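Local coordinates for nitrite oxidoreductase subunit A (Kuenenia stuttgartiensis, PDB 7B04), which belongs to the molybdopterin oxidoreductase family, as NarG-like subunits do, and holds a molybdenum atom, two MD1 ligands and an iron/sulfur cluster, at residues I957-Q962 with A1005-A1010; Y974-A979 with T1106-G1111. All blocks are in the same frame, centred on the assembly; numbering follows the deposited sequence.

Overall arrangement
Contact 1 and contact 2 are parts of one mixed six-stranded sheet, consistent with the C-terminal double-psi barrel domain of molybdopterin oxidoreductases. Strand 1001-1007 links them: it runs parallel to 956-959 in contact 1 and antiparallel to 974-978, which in turn pairs with 1102-1109 in contact 2. Their centres are about 13 Å apart, and along the chain their segments alternate. They meet through apolar side chains: Ile957 CD1 lies 3.7 Å from Val977 CG1, and Ala1005 CB lies 3.9 Å from Val975 CG1. In contact 1 the side chain of His958 lies about 10 Å from a bound MD1.

Contact 1. Residues I957-Q962 with A1005-A1010; sequences IHIHPQ and AKYNPA
Lys1006 lies beside His958, both side chains pointing the same way from one face of a parallel strand pair. Its CB sits 3.6 Å from Ile957 O. CG is anti to the backbone N (chi1 171°); the chain stays extended beyond it, and CD lies over one face of the imidazole, 3.8 Å from the ring centroid, a CH-pi contact. CE continues past His958 CE1 at 3.5 Å, and NZ, still beside His958 CE1 at 3.2 Å, hydrogen-bonds to Glu146 O of nitrite oxidoreductase subunit B. At the ring edge Asn1008 ND2 donates to His958 ND1 (3.1 Å), coming in 23° out of the imidazole plane; the same amide nitrogen also bonds to Asp147 O of subunit B.

The backbone ladder beneath runs from Lys1006 N to Ile957 O (2.8 Å), Ile959 N to Lys1006 O, and Asn1008 N to Ile959 O. Past the strands, Pro961 CA stands 3.9 Å above the centre of the Tyr1007 ring, while Pro961 CD packs on Pro1009 CB. His960 ND1 accepts from Gln962 N, an N-cap for helix 961-966, and Asn1008 forms an Asx turn to Ala1010 N. Strand 956-959 lies between 1001-1007 and 1015-1018, its Ile957 covered by strand 974-978, with helix 961-966 closing over Tyr1007 and subunit B over Lys1006 and Asn1008.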
loop_
_atom_site.group_PDB
_atom_site.type_symbol
_atom_site.label_atom_id
_atom_site.label_comp_id
_atom_site.label_asym_id
_atom_site.label_seq_id
_atom_site.Cartn_x
_atom_site.Cartn_y
_atom_site.Cartn_z
ATOM N N ILE B 957 1.357 15.268 5.968
ATOM C CA ILE B 957 0.127 15.938 5.562
ATOM C C ILE B 957 0.348 16.617 4.217
ATOM O O ILE B 957 1.384 17.252 3.989
ATOM C CB ILE B 957 -0.357 16.963 6.613
ATOM C CG1 ILE B 957 -1.664 17.615 6.152
ATOM C CG2 ILE B 957 0.695 18.034 6.868
ATOM C CD1 ILE B 957 -2.309 18.502 7.191
ATOM N N HIS B 958 -0.617 16.456 3.313
ATOM C CA HIS B 958 -0.558 17.083 2.001
ATOM C C HIS B 958 -1.192 18.467 2.066
ATOM O O HIS B 958 -2.276 18.632 2.632
ATOM C CB HIS B 958 -1.290 16.228 0.967
ATOM C CG HIS B 958 -0.563 14.976 0.583
ATOM N ND1 HIS B 958 -0.013 14.788 -0.665
ATOM C CD2 HIS B 958 -0.289 13.853 1.289
ATOM C CE1 HIS B 958 0.559 13.598 -0.717
ATOM N NE2 HIS B 958 0.407 13.011 0.456
ATOM N N ILE B 959 -0.513 19.456 1.491
ATOM C CA ILE B 959 -0.997 20.832 1.467
ATOM C C ILE B 959 -0.615 21.447 0.126
ATOM O O ILE B 959 0.459 21.162 -0.416
ATOM C CB ILE B 959 -0.458 21.654 2.661
ATOM C CG1 ILE B 959 -1.055 23.065 2.655
ATOM C CG2 ILE B 959 1.063 21.686 2.660
ATOM C CD1 ILE B 959 -0.915 23.794 3.974
ATOM N N HIS B 960 -1.496 22.284 -0.408
ATOM C CA HIS B 960 -1.195 22.995 -1.641
ATOM C C HIS B 960 -0.018 23.948 -1.430
ATOM O O HIS B 960 0.074 24.598 -0.382
ATOM C CB HIS B 960 -2.424 23.770 -2.119
ATOM C CG HIS B 960 -2.263 24.384 -3.473
ATOM N ND1 HIS B 960 -1.713 25.634 -3.664
ATOM C CD2 HIS B 960 -2.577 23.920 -4.706
ATOM C CE1 HIS B 960 -1.698 25.914 -4.954
ATOM N NE2 HIS B 960 -2.216 24.890 -5.609
ATOM N N PRO B 961 0.904 24.041 -2.397
ATOM C CA PRO B 961 2.093 24.894 -2.198
ATOM C C PRO B 961 1.760 26.337 -1.859
ATOM O O PRO B 961 2.375 26.914 -0.951
ATOM C CB PRO B 961 2.830 24.774 -3.540
ATOM C CG PRO B 961 2.376 23.472 -4.105
ATOM C CD PRO B 961 0.944 23.327 -3.685
ATOM N N GLN B 962 0.805 26.941 -2.569
ATOM C CA GLN B 962 0.432 28.320 -2.272
ATOM C C GLN B 962 -0.134 28.437 -0.864
ATOM O O GLN B 962 0.148 29.409 -0.152
ATOM C CB GLN B 962 -0.575 28.832 -3.302
ATOM C CG GLN B 962 -0.907 30.309 -3.158
ATOM C CD GLN B 962 0.313 31.197 -3.315
ATOM O OE1 GLN B 962 0.845 31.721 -2.335
ATOM N NE2 GLN B 962 0.765 31.371 -4.552
ATOM N N ALA B 1005 4.795 18.599 6.533
ATOM C CA ALA B 1005 3.982 19.067 5.424
ATOM C C ALA B 1005 4.629 18.670 4.104
ATOM O O ALA B 1005 5.855 18.636 3.978
ATOM C CB ALA B 1005 3.804 20.586 5.479
ATOM N N LYS B 1006 3.789 18.365 3.117
ATOM C CA LYS B 1006 4.250 17.934 1.803
ATOM C C LYS B 1006 3.537 18.752 0.740
ATOM O O LYS B 1006 2.303 18.784 0.704
ATOM C CB LYS B 1006 3.988 16.441 1.588
ATOM C CG LYS B 1006 4.255 15.972 0.166
ATOM C CD LYS B 1006 3.823 14.530 -0.052
ATOM C CE LYS B 1006 3.942 14.145 -1.521
ATOM N NZ LYS B 1006 3.478 12.755 -1.789
ATOM N N TYR B 1007 4.310 19.407 -0.123
ATOM C CA TYR B 1007 3.726 20.141 -1.238
ATOM C C TYR B 1007 3.132 19.160 -2.236
ATOM O O TYR B 1007 3.836 18.285 -2.751
ATOM C CB TYR B 1007 4.774 21.015 -1.925
ATOM C CG TYR B 1007 5.108 22.296 -1.198
ATOM C CD1 TYR B 1007 4.519 22.604 0.019
ATOM C CD2 TYR B 1007 6.014 23.201 -1.737
ATOM C CE1 TYR B 1007 4.831 23.772 0.683
ATOM C CE2 TYR B 1007 6.329 24.374 -1.079
ATOM C CZ TYR B 1007 5.732 24.655 0.131
ATOM O OH TYR B 1007 6.040 25.822 0.789
ATOM N N ASN B 1008 1.836 19.301 -2.505
ATOM C CA ASN B 1008 1.169 18.538 -3.557
ATOM C C ASN B 1008 0.159 19.466 -4.218
ATOM O O ASN B 1008 -0.944 19.673 -3.688
ATOM C CB ASN B 1008 0.493 17.285 -3.006
ATOM C CG ASN B 1008 0.068 16.322 -4.101
ATOM O OD1 ASN B 1008 0.241 16.596 -5.289
ATOM N ND2 ASN B 1008 -0.492 15.185 -3.704
ATOM N N PRO B 1009 0.495 20.040 -5.373
ATOM C CA PRO B 1009 -0.446 20.918 -6.075
ATOM C C PRO B 1009 -1.590 20.188 -6.759
ATOM O O PRO B 1009 -2.348 20.822 -7.497
ATOM C CB PRO B 1009 0.448 21.625 -7.105
ATOM C CG PRO B 1009 1.573 20.695 -7.330
ATOM C CD PRO B 1009 1.811 19.991 -6.032
ATOM N N ALA B 1010 -1.725 18.880 -6.527
ATOM C CA ALA B 1010 -2.881 18.143 -7.008
ATOM C C ALA B 1010 -4.130 18.457 -6.200
ATOM O O ALA B 1010 -5.236 18.132 -6.643
ATOM C CB ALA B 1010 -2.603 16.639 -6.971
#

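Contact 2. Residues Y974-A979 with T1106-G1111; sequences YVYVDA and TKAENG
Tyr974 O accepts two backbone donors, Ala1108 N at 2.7 Å and Glu1109 N at 3.2 Å, both reaching it from the same face of its carbonyl plane. Two residues facing one define a classic beta bulge in this antiparallel pair, and the register slips by one between Tyr974 and Val975. Tyr974 N returns a bond to Glu1109 O (3.0 Å). Beyond the bulge, Tyr976 N donates to Thr1106 O (2.8 Å), whereas Thr1106 N to Tyr976 O is weak at 3.5 Å.

The side chains find their polar partners mostly outside the pair. Tyr974 OH bonds to Glu954, and the Glu1109 carboxylate makes salt bridges to Arg1052 through OE1 and Arg948 through OE2. Within its own segment Lys1107 NZ donates to Asn1110 OD1 (2.8 Å). Ala1108 CB packs against both tyrosines, 3.5 Å from Tyr976 CE2 and 4.0 Å from Tyr974 CB, while Arg1000 and Arg1052 make cation-pi contacts with the rings of Tyr976 and Tyr974 respectively. Strand 974-978 is flanked by 1102-1109 here, where Val977 packs on Val1103 and Ile1105, and by 1001-1007 on its other edge, where the backbones of Val975 and Val977 hydrogen-bond to those of Leu1003 and Leu1001.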
loop_
_atom_site.group_PDB
_atom_site.type_symbol
_atom_site.label_atom_id
_atom_site.label_comp_id
_atom_site.label_asym_id
_atom_site.label_seq_id
_atom_site.Cartn_x
_atom_site.Cartn_y
_atom_site.Cartn_z
ATOM N N TYR B 974 7.732 20.833 9.676
ATOM C CA TYR B 974 6.752 20.310 10.616
ATOM C C TYR B 974 5.680 21.367 10.875
ATOM O O TYR B 974 5.982 22.559 10.975
ATOM C CB TYR B 974 7.440 19.910 11.923
ATOM C CG TYR B 974 8.252 18.631 11.837
ATOM C CD1 TYR B 974 7.639 17.392 11.961
ATOM C CD2 TYR B 974 9.628 18.664 11.641
ATOM C CE1 TYR B 974 8.370 16.221 11.888
ATOM C CE2 TYR B 974 10.368 17.496 11.567
ATOM C CZ TYR B 974 9.733 16.278 11.690
ATOM O OH TYR B 974 10.461 15.112 11.617
ATOM N N VAL B 975 4.422 20.923 10.952
ATOM C CA VAL B 975 3.267 21.805 11.083
ATOM C C VAL B 975 2.323 21.258 12.154
ATOM O O VAL B 975 2.156 20.039 12.297
ATOM C CB VAL B 975 2.543 21.980 9.728
ATOM C CG1 VAL B 975 3.447 22.705 8.720
ATOM C CG2 VAL B 975 2.132 20.631 9.162
ATOM N N TYR B 976 1.628 22.144 12.821
ATOM C CA TYR B 976 0.634 21.670 13.793
ATOM C C TYR B 976 -0.698 21.600 13.058
ATOM O O TYR B 976 -0.905 22.411 12.190
ATOM C CB TYR B 976 0.588 22.649 14.956
ATOM C CG TYR B 976 1.707 22.532 15.954
ATOM C CD1 TYR B 976 1.783 21.464 16.819
ATOM C CD2 TYR B 976 2.657 23.521 16.072
ATOM C CE1 TYR B 976 2.794 21.371 17.753
ATOM C CE2 TYR B 976 3.668 23.448 17.006
ATOM C CZ TYR B 976 3.736 22.368 17.852
ATOM O OH TYR B 976 4.729 22.288 18.774
ATOM N N VAL B 977 -1.501 20.572 13.313
ATOM C CA VAL B 977 -2.859 20.500 12.709
ATOM C C VAL B 977 -3.817 20.677 13.870
ATOM O O VAL B 977 -4.004 19.733 14.611
ATOM C CB VAL B 977 -3.115 19.158 12.018
ATOM C CG1 VAL B 977 -3.498 19.336 10.562
ATOM C CG2 VAL B 977 -1.928 18.233 12.165
ATOM N N ASP B 978 -4.472 21.823 13.935
ATOM C CA ASP B 978 -5.329 22.131 15.094
ATOM C C ASP B 978 -6.766 22.271 14.613
ATOM O O ASP B 978 -6.976 22.773 13.526
ATOM C CB ASP B 978 -4.795 23.353 15.834
ATOM C CG ASP B 978 -3.533 23.079 16.621
ATOM O OD1 ASP B 978 -2.548 23.774 16.401
ATOM O OD2 ASP B 978 -3.549 22.185 17.447
ATOM N N ALA B 979 -7.704 21.768 15.398
ATOM C CA ALA B 979 -9.119 21.848 15.066
ATOM C C ALA B 979 -9.801 22.610 16.197
ATOM O O ALA B 979 -9.130 23.130 17.098
ATOM C CB ALA B 979 -9.732 20.461 14.855
ATOM N N THR B 1106 -0.469 25.713 11.156
ATOM C CA THR B 1106 0.550 26.681 11.540
ATOM C C THR B 1106 1.893 25.970 11.570
ATOM O O THR B 1106 1.979 24.804 11.967
ATOM C CB THR B 1106 0.281 27.356 12.899
ATOM O OG1 THR B 1106 0.827 26.556 13.953
ATOM C CG2 THR B 1106 -1.207 27.599 13.139
ATOM N N LYS B 1107 2.934 26.684 11.150
ATOM C CA LYS B 1107 4.282 26.129 11.130
ATOM C C LYS B 1107 4.762 25.780 12.534
ATOM O O LYS B 1107 4.496 26.499 13.502
ATOM C CB LYS B 1107 5.244 27.127 10.484
ATOM C CG LYS B 1107 6.703 26.696 10.510
ATOM C CD LYS B 1107 7.615 27.784 9.968
ATOM C CE LYS B 1107 9.080 27.393 10.092
ATOM N NZ LYS B 1107 9.992 28.470 9.616
ATOM N N ALA B 1108 5.467 24.654 12.638
ATOM C CA ALA B 1108 5.968 24.130 13.901
ATOM C C ALA B 1108 7.485 24.165 14.002
ATOM O O ALA B 1108 8.028 24.686 14.983
ATOM C CB ALA B 1108 5.468 22.695 14.098
ATOM N N GLU B 1109 8.189 23.617 13.014
ATOM C CA GLU B 1109 9.642 23.532 13.052
ATOM C C GLU B 1109 10.162 23.464 11.624
ATOM O O GLU B 1109 9.443 23.069 10.700
ATOM C CB GLU B 1109 10.099 22.314 13.869
ATOM C CG GLU B 1109 11.597 22.214 14.113
ATOM C CD GLU B 1109 11.966 21.029 14.982
ATOM O OE1 GLU B 1109 11.047 20.301 15.414
ATOM O OE2 GLU B 1109 13.173 20.820 15.228
ATOM N N ASN B 1110 11.424 23.856 11.452
ATOM C CA ASN B 1110 12.027 23.864 10.127
ATOM C C ASN B 1110 12.272 22.440 9.647
ATOM O O ASN B 1110 12.637 21.556 10.427
ATOM C CB ASN B 1110 13.342 24.644 10.147
ATOM C CG ASN B 1110 13.132 26.133 10.342
ATOM O OD1 ASN B 1110 12.231 26.727 9.750
ATOM N ND2 ASN B 1110 13.962 26.742 11.180
ATOM N N GLY B 1111 12.082 22.224 8.343
ATOM C CA GLY B 1111 12.279 20.900 7.786
ATOM C C GLY B 1111 13.733 20.497 7.645
ATOM O O GLY B 1111 14.017 19.306 7.482
#